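Local coordinates for translation initiation factor eif-2b-like protein (Chaetomium thermophilum, PDB 4ZEO) that probably acts in translation initiation as the delta regulatory subunit of eIF2B, the GDP-GTP exchange factor of eIF2, at residues G283-T288 with N310-D315. Sequence-based numbering, arbitrary orientation.
Sequences GDTIVT and NVTVLD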
loop_
_atom_site.group_PDB
_atom_site.type_symbol
_atom_site.label_atom_id
_atom_site.label_comp_id
_atom_site.label_asym_id
_atom_site.label_seq_id
_atom_site.Cartn_x
_atom_site.Cartn_y
_atom_site.Cartn_z
ATOM N N GLY A 283 -20.843 1.486 -19.596
ATOM C CA GLY A 283 -20.770 2.775 -20.266
ATOM C C GLY A 283 -19.949 3.844 -19.555
ATOM O O GLY A 283 -19.884 4.975 -20.018
ATOM N N ASP A 284 -19.316 3.493 -18.441
ATOM C CA ASP A 284 -18.504 4.457 -17.688
ATOM C C ASP A 284 -17.203 4.777 -18.407
ATOM O O ASP A 284 -16.662 3.970 -19.171
ATOM C CB ASP A 284 -18.162 3.915 -16.281
ATOM C CG ASP A 284 -19.264 4.155 -15.252
ATOM O OD1 ASP A 284 -19.077 3.747 -14.079
ATOM O OD2 ASP A 284 -20.323 4.718 -15.607
ATOM N N THR A 285 -16.682 5.962 -18.137
ATOM C CA THR A 285 -15.323 6.262 -18.524
ATOM C C THR A 285 -14.529 6.494 -17.271
ATOM O O THR A 285 -14.884 7.296 -16.430
ATOM C CB THR A 285 -15.206 7.468 -19.458
ATOM O OG1 THR A 285 -16.051 7.269 -20.606
ATOM C CG2 THR A 285 -13.767 7.602 -19.925
ATOM N N ILE A 286 -13.451 5.755 -17.147
ATOM C CA ILE A 286 -12.607 5.804 -15.971
ATOM C C ILE A 286 -11.287 6.470 -16.297
ATOM O O ILE A 286 -10.702 6.192 -17.343
ATOM C CB ILE A 286 -12.316 4.388 -15.412
ATOM C CG1 ILE A 286 -13.609 3.565 -15.322
ATOM C CG2 ILE A 286 -11.612 4.492 -14.086
ATOM C CD1 ILE A 286 -14.527 4.016 -14.218
ATOM N N VAL A 287 -10.829 7.346 -15.407
ATOM C CA VAL A 287 -9.527 7.967 -15.555
ATOM C C VAL A 287 -8.604 7.520 -14.420
ATOM O O VAL A 287 -9.017 7.404 -13.265
ATOM C CB VAL A 287 -9.627 9.507 -15.573
ATOM C CG1 VAL A 287 -8.235 10.117 -15.783
ATOM C CG2 VAL A 287 -10.600 9.971 -16.678
ATOM N N THR A 288 -7.366 7.184 -14.750
ATOM C CA THR A 288 -6.411 6.907 -13.696
ATOM C C THR A 288 -5.038 7.402 -14.128
ATOM O O THR A 288 -4.850 7.795 -15.295
ATOM C CB THR A 288 -6.386 5.416 -13.304
ATOM O OG1 THR A 288 -5.741 5.289 -12.032
ATOM C CG2 THR A 288 -5.657 4.570 -14.352
ATOM N N ASN A 310 -14.706 2.352 -20.554
ATOM C CA ASN A 310 -13.515 2.922 -21.143
ATOM C C ASN A 310 -12.553 3.360 -20.076
ATOM O O ASN A 310 -12.962 3.767 -18.986
ATOM C CB ASN A 310 -13.881 4.091 -22.035
ATOM C CG ASN A 310 -14.584 3.649 -23.300
ATOM O OD1 ASN A 310 -14.216 2.648 -23.910
ATOM N ND2 ASN A 310 -15.586 4.404 -23.713
ATOM N N VAL A 311 -11.268 3.226 -20.362
ATOM C CA VAL A 311 -10.258 3.687 -19.424
ATOM C C VAL A 311 -9.286 4.648 -20.085
ATOM O O VAL A 311 -8.792 4.401 -21.189
ATOM C CB VAL A 311 -9.502 2.497 -18.797
ATOM C CG1 VAL A 311 -8.363 2.982 -17.942
ATOM C CG2 VAL A 311 -10.467 1.645 -17.985
ATOM N N THR A 312 -9.046 5.763 -19.415
ATOM C CA THR A 312 -8.033 6.698 -19.836
ATOM C C THR A 312 -6.892 6.581 -18.855
ATOM O O THR A 312 -7.080 6.715 -17.654
ATOM C CB THR A 312 -8.561 8.160 -19.895
ATOM O OG1 THR A 312 -9.499 8.285 -20.968
ATOM C CG2 THR A 312 -7.417 9.151 -20.127
ATOM N N VAL A 313 -5.708 6.282 -19.372
ATOM C CA VAL A 313 -4.533 6.174 -18.528
ATOM C C VAL A 313 -3.578 7.311 -18.808
ATOM O O VAL A 313 -3.075 7.465 -19.920
ATOM C CB VAL A 313 -3.816 4.822 -18.715
ATOM C CG1 VAL A 313 -2.622 4.730 -17.782
ATOM C CG2 VAL A 313 -4.783 3.680 -18.434
ATOM N N LEU A 314 -3.345 8.109 -17.776
ATOM C CA LEU A 314 -2.460 9.253 -17.861
ATOM C C LEU A 314 -1.128 8.837 -17.247
ATOM O O LEU A 314 -1.101 7.898 -16.442
ATOM C CB LEU A 314 -3.069 10.445 -17.123
ATOM C CG LEU A 314 -4.444 10.968 -17.574
ATOM C CD1 LEU A 314 -5.020 11.932 -16.549
ATOM C CD2 LEU A 314 -4.345 11.663 -18.898
ATOM N N ASP A 315 -0.017 9.472 -17.628
ATOM C CA ASP A 315 1.256 9.021 -17.080
ATOM C C ASP A 315 2.220 10.136 -16.740
ATOM O O ASP A 315 1.994 11.304 -17.066
ATOM C CB ASP A 315 1.955 8.063 -18.048
ATOM C CG ASP A 315 2.542 6.831 -17.340
ATOM O OD1 ASP A 315 2.899 5.877 -18.056
ATOM O OD2 ASP A 315 2.665 6.821 -16.086
#
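N310 opens the pairing with D284 and I286 of segment 283-288. N310 N donates to D284 O at 2.9 Å, and N310 O accepts I286 N at 2.8 Å. The N310 side chain lies beside T285 on one face of the sheet. There T285 CG2, anti to its backbone N, comes 4.1 Å from N310 CB, and the two side chains cross at a slant. V311 faces the other way, with I286. V311 CG2 touches I286 CB at 4.2 Å, and both residues pack on L299 of helix 293-304. The V311 CA also makes a CA-H...O contact to I286 O. T312 returns to the face of T285 and V287. T312 N and T312 O both turn to strand 285-289 and bridge I286 and T288, as in a parallel pair: T312 N bonds to I286 O at 2.7 Å, and T288 N to T312 O at 3.0 Å. V313 sits level with T288, and T288 CG2 lies loosely near V313 CG2. T288 OG1, anti to its backbone N (chi1 -163°), bonds instead to F356 O on strand 354-358. L314 closes the ladder, L314 N giving a 2.9 Å bond to T288 O. Its side chain reaches back over V287, where L314 CD1 meets V287 CG1 at 3.8 Å. Strand 310-314 is flanked on its other edge by strand 336-338, and strand 285-289 by strand 354-358, which makes this an interior pair of the sheet. The two strands run parallel, 19° apart, and helix 293-304 links them. This is a beta-alpha-beta unit of the Rossmann-like parallel sheet in the eIF2B alpha/beta/delta family.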